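Local coordinates for mandelate racemase/muconate lactonizing enzyme-like protein (Roseovarius sp. TM1035, PDB 3RCY), which probably works as a magnesium-dependent enzyme of the enolase superfamily, related to mandelate racemase and muconate lactonizing enzyme, though its substrate is not established, at residues I55-V58 against F59-M63; E64-N67 against P68-E72; V78-G82 against F83-P87; T90-G93 against A94-L98; P240-V243 against G244-A247. One frame throughout, in Å; residues are numbered along the deposited sequence.

Contact 1 (I55-V58 against F59-M63)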
loop_
_atom_site.group_PDB
_atom_site.type_symbol
_atom_site.label_atom_id
_atom_site.label_comp_id
_atom_site.label_asym_id
_atom_site.label_seq_id
_atom_site.Cartn_x
_atom_site.Cartn_y
_atom_site.Cartn_z
ATOM N N ILE A 55 -21.144 -36.044 -11.907
ATOM C CA ILE A 55 -22.354 -35.778 -11.116
ATOM C C ILE A 55 -22.744 -36.999 -10.276
ATOM O O ILE A 55 -22.973 -36.881 -9.071
ATOM C CB ILE A 55 -23.524 -35.316 -12.022
ATOM C CG1 ILE A 55 -23.216 -33.931 -12.608
ATOM C CG2 ILE A 55 -24.840 -35.277 -11.255
ATOM C CD1 ILE A 55 -24.059 -33.572 -13.832
ATOM N N GLU A 56 -22.786 -38.169 -10.913
ATOM C CA GLU A 56 -23.093 -39.422 -10.220
ATOM C C GLU A 56 -22.128 -39.683 -9.056
ATOM O O GLU A 56 -22.555 -40.086 -7.974
ATOM C CB GLU A 56 -23.111 -40.610 -11.207
ATOM C CG GLU A 56 -24.349 -40.646 -12.109
ATOM C CD GLU A 56 -24.262 -41.685 -13.231
ATOM O OE1 GLU A 56 -23.221 -42.375 -13.336
ATOM O OE2 GLU A 56 -25.236 -41.811 -14.011
ATOM N N ASP A 57 -20.838 -39.427 -9.279
ATOM C CA ASP A 57 -19.820 -39.581 -8.234
ATOM C C ASP A 57 -20.085 -38.648 -7.052
ATOM O O ASP A 57 -20.190 -39.099 -5.911
ATOM C CB ASP A 57 -18.418 -39.326 -8.798
ATOM C CG ASP A 57 -17.320 -39.601 -7.785
ATOM O OD1 ASP A 57 -17.216 -38.856 -6.789
ATOM O OD2 ASP A 57 -16.546 -40.560 -7.986
ATOM N N VAL A 58 -20.182 -37.350 -7.339
ATOM C CA VAL A 58 -20.448 -36.333 -6.318
ATOM C C VAL A 58 -21.689 -36.681 -5.483
ATOM O O VAL A 58 -21.653 -36.652 -4.242
ATOM C CB VAL A 58 -20.608 -34.927 -6.970
ATOM C CG1 VAL A 58 -21.141 -33.906 -5.954
ATOM C CG2 VAL A 58 -19.255 -34.455 -7.554
ATOM N N PHE A 59 -22.791 -36.994 -6.164
ATOM C CA PHE A 59 -24.013 -37.369 -5.466
ATOM C C PHE A 59 -23.838 -38.617 -4.599
ATOM O O PHE A 59 -24.168 -38.592 -3.417
ATOM C CB PHE A 59 -25.191 -37.555 -6.428
ATOM C CG PHE A 59 -26.454 -38.012 -5.744
ATOM C CD1 PHE A 59 -27.206 -37.124 -4.978
ATOM C CD2 PHE A 59 -26.882 -39.336 -5.850
ATOM C CE1 PHE A 59 -28.375 -37.538 -4.333
ATOM C CE2 PHE A 59 -28.053 -39.764 -5.207
ATOM C CZ PHE A 59 -28.799 -38.851 -4.448
ATOM N N ALA A 60 -23.309 -39.697 -5.177
ATOM C CA ALA A 60 -23.198 -40.963 -4.439
ATOM C C ALA A 60 -22.252 -40.830 -3.248
ATOM O O ALA A 60 -22.513 -41.371 -2.179
ATOM C CB ALA A 60 -22.753 -42.116 -5.363
ATOM N N ARG A 61 -21.163 -40.088 -3.442
ATOM C CA ARG A 61 -20.099 -39.984 -2.447
ATOM C C ARG A 61 -20.458 -39.047 -1.286
ATOM O O ARG A 61 -20.150 -39.342 -0.125
ATOM C CB ARG A 61 -18.793 -39.530 -3.122
ATOM C CG ARG A 61 -17.526 -39.759 -2.293
ATOM C CD ARG A 61 -16.257 -39.425 -3.090
ATOM N NE ARG A 61 -16.149 -40.205 -4.329
ATOM C CZ ARG A 61 -15.715 -41.462 -4.408
ATOM N NH1 ARG A 61 -15.329 -42.124 -3.322
ATOM N NH2 ARG A 61 -15.667 -42.061 -5.591
ATOM N N HIS A 62 -21.110 -37.927 -1.594
ATOM C CA HIS A 62 -21.263 -36.848 -0.601
ATOM C C HIS A 62 -22.695 -36.507 -0.219
ATOM O O HIS A 62 -22.915 -35.821 0.774
ATOM C CB HIS A 62 -20.548 -35.571 -1.077
ATOM C CG HIS A 62 -19.101 -35.780 -1.405
ATOM N ND1 HIS A 62 -18.184 -36.214 -0.474
ATOM C CD2 HIS A 62 -18.417 -35.629 -2.565
ATOM C CE1 HIS A 62 -16.996 -36.320 -1.043
ATOM N NE2 HIS A 62 -17.111 -35.972 -2.312
ATOM N N MET A 63 -23.668 -36.961 -1.002
ATOM C CA MET A 63 -25.046 -36.485 -0.810
ATOM C C MET A 63 -26.094 -37.577 -0.580
ATOM O O MET A 63 -27.033 -37.380 0.195
ATOM C CB MET A 63 -25.463 -35.571 -1.969
ATOM C CG MET A 63 -24.497 -34.405 -2.195
ATOM S SD MET A 63 -24.918 -33.389 -3.613
ATOM C CE MET A 63 -26.340 -32.498 -2.972
HETATM O O HOH W 1 -16.809 -36.496 -5.372
#
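Asp57 and Arg61, one helical turn apart, both send CG antiperiplanar to their own backbone N (chi1 -175° and -163°), and a bend at chi3 (-58°) swings the arginine head back onto the carboxylate. In this salt bridge the guanidinium grips side-on: Arg61 NE reaches Asp57 OD1 and Arg61 NH2 reaches Asp57 OD2, each at 3.0 Å and each almost straight. Both oxygens are met on their syn side and lie in the guanidinium plane, although the carboxylate itself is tilted against it. This i to i+4 pairing suits a short acid followed by a long, flexible base. Asp57 OD2 is also bonded to Gly47 N, and Arg61 NH1 to Thr383 O, both of the second subunit. A water gives a hydrogen to Asp57 OD1 at 2.8 Å and makes a weak bond with His62 NE2, whose stronger partner is Ser81. Beneath the side chains run ordinary helical bonds, such as Phe59 N to Ile55 O at 2.9 Å, before a wider pi-type turn at 59-63. The apolar residues face inward: Ile55 and Phe59 pack on strands 4-12 and 24-31, Val58 on helix 71-80, and Met63 on helices 71-80 and 89-110.

Contact 2 (E64-N67 against P68-E72)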
loop_
_atom_site.group_PDB
_atom_site.type_symbol
_atom_site.label_atom_id
_atom_site.label_comp_id
_atom_site.label_asym_id
_atom_site.label_seq_id
_atom_site.Cartn_x
_atom_site.Cartn_y
_atom_site.Cartn_z
ATOM N N GLU A 64 -25.942 -38.711 -1.258
ATOM C CA GLU A 64 -26.896 -39.812 -1.124
ATOM C C GLU A 64 -26.992 -40.253 0.335
ATOM O O GLU A 64 -25.971 -40.482 0.994
ATOM C CB GLU A 64 -26.503 -40.988 -2.025
ATOM C CG GLU A 64 -27.564 -42.086 -2.136
ATOM C CD GLU A 64 -27.108 -43.265 -2.993
ATOM O OE1 GLU A 64 -26.051 -43.163 -3.670
ATOM O OE2 GLU A 64 -27.805 -44.304 -2.988
ATOM N N GLY A 65 -28.221 -40.341 0.836
ATOM C CA GLY A 65 -28.472 -40.729 2.226
ATOM C C GLY A 65 -28.439 -39.565 3.212
ATOM O O GLY A 65 -28.704 -39.756 4.402
ATOM N N GLU A 66 -28.113 -38.362 2.728
ATOM C CA GLU A 66 -28.049 -37.168 3.591
ATOM C C GLU A 66 -29.385 -36.440 3.669
ATOM O O GLU A 66 -30.152 -36.431 2.708
ATOM C CB GLU A 66 -26.973 -36.188 3.090
ATOM C CG GLU A 66 -26.590 -35.073 4.067
ATOM C CD GLU A 66 -26.046 -35.610 5.386
ATOM O OE1 GLU A 66 -25.094 -36.413 5.361
ATOM O OE2 GLU A 66 -26.585 -35.241 6.451
ATOM N N ASN A 67 -29.645 -35.827 4.823
ATOM C CA ASN A 67 -30.746 -34.884 4.996
ATOM C C ASN A 67 -30.496 -33.645 4.121
ATOM O O ASN A 67 -29.455 -33.009 4.244
ATOM C CB ASN A 67 -30.834 -34.498 6.475
ATOM C CG ASN A 67 -32.062 -33.660 6.811
ATOM O OD1 ASN A 67 -32.623 -32.960 5.974
ATOM N ND2 ASN A 67 -32.475 -33.730 8.065
ATOM N N PRO A 68 -31.442 -33.308 3.221
ATOM C CA PRO A 68 -31.240 -32.164 2.326
ATOM C C PRO A 68 -31.115 -30.809 3.042
ATOM O O PRO A 68 -30.651 -29.848 2.431
ATOM C CB PRO A 68 -32.483 -32.192 1.424
ATOM C CG PRO A 68 -33.496 -32.994 2.191
ATOM C CD PRO A 68 -32.698 -34.017 2.923
ATOM N N GLU A 69 -31.514 -30.740 4.317
ATOM C CA GLU A 69 -31.269 -29.550 5.146
ATOM C C GLU A 69 -29.775 -29.241 5.286
ATOM O O GLU A 69 -29.390 -28.088 5.500
ATOM C CB GLU A 69 -31.848 -29.736 6.556
ATOM C CG GLU A 69 -33.363 -29.675 6.652
ATOM C CD GLU A 69 -33.871 -29.978 8.060
ATOM O OE1 GLU A 69 -33.120 -30.596 8.851
ATOM O OE2 GLU A 69 -35.025 -29.601 8.373
ATOM N N ASN A 70 -28.931 -30.265 5.168
ATOM C CA ASN A 70 -27.516 -30.120 5.521
ATOM C C ASN A 70 -26.666 -29.584 4.378
ATOM O O ASN A 70 -25.733 -30.241 3.902
ATOM C CB ASN A 70 -26.965 -31.420 6.113
ATOM C CG ASN A 70 -27.610 -31.759 7.453
ATOM O OD1 ASN A 70 -28.106 -30.876 8.148
ATOM N ND2 ASN A 70 -27.615 -33.039 7.809
ATOM N N ILE A 71 -27.019 -28.374 3.953
ATOM C CA ILE A 71 -26.437 -27.711 2.782
ATOM C C ILE A 71 -24.991 -27.254 3.036
ATOM O O ILE A 71 -24.136 -27.366 2.145
ATOM C CB ILE A 71 -27.332 -26.503 2.346
ATOM C CG1 ILE A 71 -28.761 -26.969 2.004
ATOM C CG2 ILE A 71 -26.714 -25.715 1.188
ATOM C CD1 ILE A 71 -28.916 -27.658 0.664
ATOM N N GLU A 72 -24.719 -26.746 4.241
ATOM C CA GLU A 72 -23.364 -26.338 4.616
ATOM C C GLU A 72 -22.431 -27.544 4.572
ATOM O O GLU A 72 -21.331 -27.479 4.017
ATOM C CB GLU A 72 -23.325 -25.732 6.033
ATOM C CG GLU A 72 -24.049 -24.413 6.209
ATOM C CD GLU A 72 -23.157 -23.185 5.990
ATOM O OE1 GLU A 72 -21.946 -23.333 5.697
ATOM O OE2 GLU A 72 -23.685 -22.065 6.108
#
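Asn67 to Asn70 form a type I beta turn, closed by Asn70 N on Asn67 O at 2.9 Å, and Asn70 then centres an inverse gamma turn leading into helix 71-80. Pro68 suits the second position of the turn, since its ring fixes phi near the value needed and no N-H is called for there. The Asn67 side chain curls over the same turn: OD1 accepts from Glu69 N at 3.0 Å, an Asx turn, with the donor lying above the amide carbonyl plane rather than on a lone pair. Its other end, ND2, makes a weak bond of 3.3 Å to Glu69 OE1, the amide and carboxylate planes lying nearly parallel, 15° apart. With an alanine at this position, Glu69 N would probably lack its acceptor and the turn would be less firmly held. Across the base, Asn70 ND2 donates to Glu66 OE2 at 2.8 Å, meeting the anti side of the carboxylate from within its own amide plane. Glu66 reaches it through a bend at chi2 (60°). Each acid has a stronger partner elsewhere: Glu66 OE1 pairs with Arg77, and Glu69 OE2 with Arg110 and with Arg112 of the third subunit. The amides thus serve as neutral links beside carboxylates whose negative charge is probably balanced by these arginines.

Contact 3 (V78-G82 against F83-P87). With RIB (alpha-D-ribofuranose), chain L.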
loop_
_atom_site.group_PDB
_atom_site.type_symbol
_atom_site.label_atom_id
_atom_site.label_comp_id
_atom_site.label_asym_id
_atom_site.label_seq_id
_atom_site.Cartn_x
_atom_site.Cartn_y
_atom_site.Cartn_z
ATOM N N VAL A 78 -18.032 -31.832 -0.689
ATOM C CA VAL A 78 -17.662 -31.796 -2.107
ATOM C C VAL A 78 -16.456 -30.875 -2.323
ATOM O O VAL A 78 -15.521 -31.226 -3.037
ATOM C CB VAL A 78 -18.847 -31.362 -3.021
ATOM C CG1 VAL A 78 -18.434 -31.390 -4.484
ATOM C CG2 VAL A 78 -20.045 -32.277 -2.799
ATOM N N TYR A 79 -16.483 -29.715 -1.675
ATOM C CA TYR A 79 -15.391 -28.743 -1.744
ATOM C C TYR A 79 -14.054 -29.332 -1.302
ATOM O O TYR A 79 -13.006 -28.990 -1.866
ATOM C CB TYR A 79 -15.733 -27.529 -0.878
ATOM C CG TYR A 79 -14.785 -26.358 -0.989
ATOM C CD1 TYR A 79 -14.741 -25.580 -2.144
ATOM C CD2 TYR A 79 -13.971 -25.997 0.083
ATOM C CE1 TYR A 79 -13.885 -24.489 -2.248
ATOM C CE2 TYR A 79 -13.114 -24.896 -0.006
ATOM C CZ TYR A 79 -13.087 -24.150 -1.178
ATOM O OH TYR A 79 -12.262 -23.059 -1.280
ATOM N N SER A 80 -14.107 -30.228 -0.311
ATOM C CA SER A 80 -12.916 -30.838 0.275
ATOM C C SER A 80 -12.536 -32.178 -0.358
ATOM O O SER A 80 -11.472 -32.745 -0.044
ATOM C CB SER A 80 -13.131 -31.051 1.782
ATOM O OG SER A 80 -13.502 -29.835 2.421
ATOM N N SER A 81 -13.410 -32.679 -1.232
ATOM C CA SER A 81 -13.305 -34.029 -1.776
ATOM C C SER A 81 -11.911 -34.400 -2.274
ATOM O O SER A 81 -11.321 -33.693 -3.094
ATOM C CB SER A 81 -14.337 -34.235 -2.892
ATOM O OG SER A 81 -14.447 -35.609 -3.238
ATOM N N GLY A 82 -11.405 -35.528 -1.780
ATOM C CA GLY A 82 -10.126 -36.080 -2.230
ATOM C C GLY A 82 -8.913 -35.267 -1.815
ATOM O O GLY A 82 -7.913 -35.257 -2.526
ATOM N N PHE A 83 -9.005 -34.595 -0.662
ATOM C CA PHE A 83 -7.954 -33.690 -0.175
ATOM C C PHE A 83 -7.717 -32.544 -1.160
ATOM O O PHE A 83 -6.634 -32.399 -1.739
ATOM C CB PHE A 83 -6.655 -34.458 0.146
ATOM C CG PHE A 83 -5.612 -33.634 0.866
ATOM C CD1 PHE A 83 -5.911 -32.999 2.071
ATOM C CD2 PHE A 83 -4.318 -33.521 0.349
ATOM C CE1 PHE A 83 -4.940 -32.231 2.741
ATOM C CE2 PHE A 83 -3.335 -32.772 1.007
ATOM C CZ PHE A 83 -3.642 -32.123 2.201
ATOM N N THR A 84 -8.763 -31.754 -1.375
ATOM C CA THR A 84 -8.664 -30.598 -2.243
ATOM C C THR A 84 -8.923 -29.354 -1.408
ATOM O O THR A 84 -7.977 -28.734 -0.945
ATOM C CB THR A 84 -9.574 -30.728 -3.492
ATOM O OG1 THR A 84 -10.912 -31.042 -3.085
ATOM C CG2 THR A 84 -9.053 -31.859 -4.402
ATOM N N GLN A 85 -10.190 -29.020 -1.167
ATOM C CA GLN A 85 -10.539 -27.865 -0.323
ATOM C C GLN A 85 -10.041 -26.556 -0.952
ATOM O O GLN A 85 -9.563 -25.645 -0.269
ATOM C CB GLN A 85 -10.047 -28.040 1.132
ATOM C CG GLN A 85 -10.912 -27.282 2.153
ATOM C CD GLN A 85 -10.598 -27.656 3.586
ATOM O OE1 GLN A 85 -9.642 -27.146 4.173
ATOM N NE2 GLN A 85 -11.398 -28.560 4.157
ATOM N N ARG A 86 -10.128 -26.514 -2.277
ATOM C CA ARG A 86 -10.074 -25.284 -3.063
ATOM C C ARG A 86 -11.023 -25.505 -4.250
ATOM O O ARG A 86 -11.377 -26.651 -4.548
ATOM C CB ARG A 86 -8.634 -24.930 -3.496
ATOM C CG ARG A 86 -7.721 -26.119 -3.832
ATOM C CD ARG A 86 -8.086 -26.822 -5.157
ATOM N NE ARG A 86 -8.529 -25.891 -6.196
ATOM C CZ ARG A 86 -7.724 -25.133 -6.937
ATOM N NH1 ARG A 86 -6.402 -25.180 -6.781
ATOM N NH2 ARG A 86 -8.246 -24.316 -7.842
ATOM N N PRO A 87 -11.466 -24.421 -4.911
ATOM C CA PRO A 87 -12.515 -24.596 -5.910
ATOM C C PRO A 87 -12.122 -25.533 -7.057
ATOM O O PRO A 87 -11.100 -25.320 -7.698
ATOM C CB PRO A 87 -12.743 -23.170 -6.436
ATOM C CG PRO A 87 -12.266 -22.277 -5.345
ATOM C CD PRO A 87 -11.082 -23.003 -4.764
HETATM O O5 RIB L . -9.689 -19.045 -3.969
HETATM C C5 RIB L . -8.876 -18.235 -4.825
HETATM C C4 RIB L . -8.017 -19.157 -5.671
HETATM O O4 RIB L . -6.656 -19.035 -5.261
HETATM C C3 RIB L . -8.436 -20.597 -5.452
HETATM O O3 RIB L . -8.968 -21.129 -6.680
HETATM C C2 RIB L . -7.194 -21.309 -4.935
HETATM O O2 RIB L . -6.886 -22.464 -5.706
HETATM C C1 RIB L . -6.053 -20.314 -5.069
HETATM O O1 RIB L . -5.193 -20.298 -3.913
HETATM O O HOH W 2 -13.493 -30.553 -4.843
HETATM O O HOH W 3 -13.911 -27.815 -4.926
#
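Backbone and hydroxyl hydrogen bonds fold the chain back after helix 71-80: Thr84 N donates to Ser80 O at 3.2 Å, and Thr84 OG1 to Ser81 O at 2.7 Å from above the carbonyl plane. A chi1 of 52° places that hydroxyl between the backbone N and C, back over the turn. Gly82, with positive phi (69°), suits the bend. Among longer side chains, Gln85 NE2 donates almost straight to Ser80 OG at 3.0 Å, which itself bonds to Arg76 O; Gln85 NE2 also reaches Thr174 O of the second subunit. In the ring contacts, Arg86 N lies over one face of Tyr79, toward its rim; the apolar pair Tyr79 CE1 and Pro87 CD is 4.0 Å apart, the side chains running alongside. Tyr79 OH bonds to Asp241 of the second subunit. Charge gathers at Arg86: NE and NH2 both donate to Pro87 O, each at 3.0 Å, fixing the guanidinium's rotation, and NH2 makes a salt bridge to Glu268 of the second subunit. Ribose O2 sits over the guanidinium face, 3.0 Å from Arg86 NH1. The turn thus forms part of a subunit-boundary sugar pocket, where Ala267 O of the same chain and Pro240 O of the second subunit hydrogen-bond the ribose.

Contact 4 (T90-G93 against A94-L98)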
loop_
_atom_site.group_PDB
_atom_site.type_symbol
_atom_site.label_atom_id
_atom_site.label_comp_id
_atom_site.label_asym_id
_atom_site.label_seq_id
_atom_site.Cartn_x
_atom_site.Cartn_y
_atom_site.Cartn_z
ATOM N N THR A 90 -15.180 -28.189 -12.132
ATOM C CA THR A 90 -16.023 -29.280 -12.614
ATOM C C THR A 90 -16.849 -29.931 -11.493
ATOM O O THR A 90 -18.064 -30.119 -11.646
ATOM C CB THR A 90 -15.170 -30.325 -13.384
ATOM O OG1 THR A 90 -14.858 -29.809 -14.679
ATOM C CG2 THR A 90 -15.904 -31.655 -13.547
ATOM N N ALA A 91 -16.200 -30.268 -10.379
ATOM C CA ALA A 91 -16.892 -30.918 -9.255
ATOM C C ALA A 91 -17.938 -30.011 -8.594
ATOM O O ALA A 91 -18.998 -30.480 -8.173
ATOM C CB ALA A 91 -15.889 -31.411 -8.212
ATOM N N ILE A 92 -17.634 -28.719 -8.497
ATOM C CA ILE A 92 -18.568 -27.762 -7.890
ATOM C C ILE A 92 -19.726 -27.467 -8.856
ATOM O O ILE A 92 -20.863 -27.241 -8.424
ATOM C CB ILE A 92 -17.845 -26.476 -7.399
ATOM C CG1 ILE A 92 -16.831 -26.807 -6.286
ATOM C CG2 ILE A 92 -18.831 -25.429 -6.917
ATOM C CD1 ILE A 92 -17.438 -27.388 -4.990
ATOM N N GLY A 93 -19.449 -27.511 -10.163
ATOM C CA GLY A 93 -20.522 -27.469 -11.169
ATOM C C GLY A 93 -21.521 -28.594 -10.948
ATOM O O GLY A 93 -22.744 -28.384 -10.982
ATOM N N ALA A 94 -20.993 -29.796 -10.715
ATOM C CA ALA A 94 -21.819 -30.952 -10.378
ATOM C C ALA A 94 -22.623 -30.701 -9.103
ATOM O O ALA A 94 -23.858 -30.807 -9.109
ATOM C CB ALA A 94 -20.960 -32.219 -10.252
ATOM N N PHE A 95 -21.931 -30.359 -8.016
ATOM C CA PHE A 95 -22.610 -30.061 -6.755
ATOM C C PHE A 95 -23.715 -29.007 -6.882
ATOM O O PHE A 95 -24.794 -29.176 -6.303
ATOM C CB PHE A 95 -21.636 -29.628 -5.651
ATOM C CG PHE A 95 -22.331 -29.183 -4.385
ATOM C CD1 PHE A 95 -22.965 -30.115 -3.559
ATOM C CD2 PHE A 95 -22.397 -27.832 -4.040
ATOM C CE1 PHE A 95 -23.637 -29.708 -2.398
ATOM C CE2 PHE A 95 -23.066 -27.423 -2.879
ATOM C CZ PHE A 95 -23.688 -28.368 -2.058
ATOM N N SER A 96 -23.434 -27.915 -7.592
ATOM C CA SER A 96 -24.360 -26.766 -7.645
ATOM C C SER A 96 -25.763 -27.148 -8.123
ATOM O O SER A 96 -26.769 -26.743 -7.526
ATOM C CB SER A 96 -23.802 -25.656 -8.538
ATOM O OG SER A 96 -22.524 -25.222 -8.106
ATOM N N GLY A 97 -25.823 -27.919 -9.209
ATOM C CA GLY A 97 -27.086 -28.412 -9.736
ATOM C C GLY A 97 -27.824 -29.276 -8.732
ATOM O O GLY A 97 -29.035 -29.153 -8.578
ATOM N N LEU A 98 -27.080 -30.136 -8.041
ATOM C CA LEU A 98 -27.647 -31.019 -7.020
ATOM C C LEU A 98 -28.159 -30.210 -5.816
ATOM O O LEU A 98 -29.201 -30.535 -5.236
ATOM C CB LEU A 98 -26.604 -32.051 -6.584
ATOM C CG LEU A 98 -26.065 -32.972 -7.698
ATOM C CD1 LEU A 98 -24.769 -33.672 -7.282
ATOM C CD2 LEU A 98 -27.116 -33.993 -8.125
#
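Ser96 reaches back one helical turn to Ile92, and its short side chain can be followed in two steps. CB stands 3.3 Å from Ile92 O and 3.8 Å from Gly93 O, against the carbonyl end of the preceding turn. OG then turns beside its own backbone N (chi1 -57°) and donates to Ile92 O at 2.6 Å. The same oxygen accepts Ser96 N at 2.8 Å, so two donors of one residue grip it from opposite faces of the carbonyl plane. This is the familiar way in which serine sits inside a helix, its hydroxyl returned to the i-4 carbonyl; here the helix is 89-110, a long helix of the N-terminal domain of the enolase superfamily. Beyond the carbonyl, OG passes 3.9 Å from Ile92 CG2 and also has a weak bond from Gly289 N, so the buried hydroxyl has a second, weak backbone partner from outside the helix. The main-chain ladder continues with Phe95 N to Ala91 O at 2.9 Å and Ala94 N to Thr90 O at 3.1 Å. The small Ala94 suits the face against helix 48-63, where it packs on Ile55. Phe95, a larger filler, packs on Met74 and Val78 of helix 71-80.

Contact 5 (P240-V243 against G244-A247). With RIB (alpha-D-ribofuranose), chain M.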
loop_
_atom_site.group_PDB
_atom_site.type_symbol
_atom_site.label_atom_id
_atom_site.label_comp_id
_atom_site.label_asym_id
_atom_site.label_seq_id
_atom_site.Cartn_x
_atom_site.Cartn_y
_atom_site.Cartn_z
ATOM N N PRO A 240 -11.036 -14.658 -17.064
ATOM C CA PRO A 240 -11.392 -14.820 -15.652
ATOM C C PRO A 240 -10.282 -15.365 -14.737
ATOM O O PRO A 240 -10.579 -15.769 -13.614
ATOM C CB PRO A 240 -12.572 -15.808 -15.703
ATOM C CG PRO A 240 -12.300 -16.643 -16.937
ATOM C CD PRO A 240 -11.650 -15.698 -17.920
ATOM N N ASP A 241 -9.029 -15.352 -15.188
ATOM C CA ASP A 241 -7.947 -15.998 -14.444
ATOM C C ASP A 241 -6.935 -15.029 -13.830
ATOM O O ASP A 241 -5.807 -15.417 -13.509
ATOM C CB ASP A 241 -7.221 -17.020 -15.335
ATOM C CG ASP A 241 -6.601 -16.394 -16.596
ATOM O OD1 ASP A 241 -6.759 -15.174 -16.841
ATOM O OD2 ASP A 241 -5.955 -17.141 -17.359
ATOM N N ASN A 242 -7.338 -13.774 -13.666
ATOM C CA ASN A 242 -6.421 -12.735 -13.219
ATOM C C ASN A 242 -7.169 -11.573 -12.583
ATOM O O ASN A 242 -7.583 -10.639 -13.277
ATOM C CB ASN A 242 -5.567 -12.237 -14.388
ATOM C CG ASN A 242 -4.377 -11.406 -13.922
ATOM O OD1 ASN A 242 -4.442 -10.757 -12.883
ATOM N ND2 ASN A 242 -3.299 -11.411 -14.697
ATOM N N VAL A 243 -7.349 -11.648 -11.267
ATOM C CA VAL A 243 -8.098 -10.636 -10.528
ATOM C C VAL A 243 -7.396 -9.282 -10.611
ATOM O O VAL A 243 -8.047 -8.257 -10.797
ATOM C CB VAL A 243 -8.303 -11.045 -9.044
ATOM C CG1 VAL A 243 -9.092 -9.975 -8.287
ATOM C CG2 VAL A 243 -9.021 -12.376 -8.954
ATOM N N GLY A 244 -6.068 -9.290 -10.489
ATOM C CA GLY A 244 -5.279 -8.052 -10.570
ATOM C C GLY A 244 -5.459 -7.308 -11.887
ATOM O O GLY A 244 -5.564 -6.070 -11.910
ATOM N N ALA A 245 -5.498 -8.062 -12.986
ATOM C CA ALA A 245 -5.674 -7.469 -14.310
ATOM C C ALA A 245 -7.042 -6.819 -14.435
ATOM O O ALA A 245 -7.166 -5.746 -15.012
ATOM C CB ALA A 245 -5.463 -8.512 -15.412
ATOM N N MET A 246 -8.073 -7.459 -13.885
ATOM C CA MET A 246 -9.412 -6.893 -13.978
ATOM C C MET A 246 -9.566 -5.623 -13.139
ATOM O O MET A 246 -10.250 -4.681 -13.559
ATOM C CB MET A 246 -10.490 -7.919 -13.617
ATOM C CG MET A 246 -11.888 -7.441 -14.018
ATOM S SD MET A 246 -13.169 -8.655 -13.711
ATOM C CE MET A 246 -12.884 -9.768 -15.101
ATOM N N ALA A 247 -8.927 -5.595 -11.970
ATOM C CA ALA A 247 -8.945 -4.402 -11.126
ATOM C C ALA A 247 -8.240 -3.241 -11.822
ATOM O O ALA A 247 -8.639 -2.090 -11.652
ATOM C CB ALA A 247 -8.317 -4.683 -9.767
HETATM O O5 RIB M . -6.029 -17.972 -10.858
HETATM C C5 RIB M . -6.663 -17.194 -9.837
HETATM C C4 RIB M . -8.147 -17.515 -9.857
HETATM O O4 RIB M . -8.903 -16.391 -9.412
HETATM C C3 RIB M . -8.627 -17.798 -11.264
HETATM O O3 RIB M . -8.696 -19.196 -11.478
HETATM C C2 RIB M . -10.017 -17.233 -11.326
HETATM O O2 RIB M . -10.966 -18.279 -11.141
HETATM C C1 RIB M . -10.106 -16.255 -10.173
HETATM O O1 RIB M . -10.245 -14.922 -10.679
#
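Asn242 and Ala245 meet first through a side-chain hydrogen bond: Asn242 OD1 accepts from Ala245 N at 2.9 Å, the donor standing well above the plane of the amide carbonyl. CG lies antiperiplanar to the backbone N (chi1 -166°), which carries the amide forward over the first turn. Main-chain bonds follow, from Met246 N to Asn242 O at 3.3 Å and from Ala247 N to Val243 O at 3.0 Å. Asn242 is therefore a true N-cap of helix 243-252, supplying an acceptor to an N-H that has no earlier helical carbonyl; asparagine, short and with a carbonyl at its end, suits that place. A leucine in place of this asparagine would probably leave Ala245 N without its capping acceptor and the first turn less well fixed. This helix follows strand 233-235 in the barrel domain of the enolase fold. In van der Waals contact, the Ala245 methyl CB lies against the amide carbon Asn242 CG at 3.4 Å, while Met246 reaches inward to Val257 and Thr259 of strand 257-259. On the ligand side, Val243 CG2 lies 3.3 Å from ribose O1, an apolar wall of the sugar pocket that Leu263 and Glu268 help to line.

How the contacts relate
Contacts 1 to 4 follow one another along the N-terminal domain, and contact 5 comes much later, in the barrel domain. Contacts 1, 3 and 4 sit on helices 48-63, 71-80 and 89-110, which pack together, with centres about 10 to 13 Å apart; Val78 wedges against Val58, His62, Phe95 and Ile92, and Met63 against Leu98. Contact 2 is the turn joining the first two helices, its centre about 12 Å from that of contact 1. Contact 5 lies about 23 Å from contact 3 between centres in the same chain, yet contact 5 of one subunit meets contact 3 of another, so the assembly brings the two sugar-lining regions together across an interface.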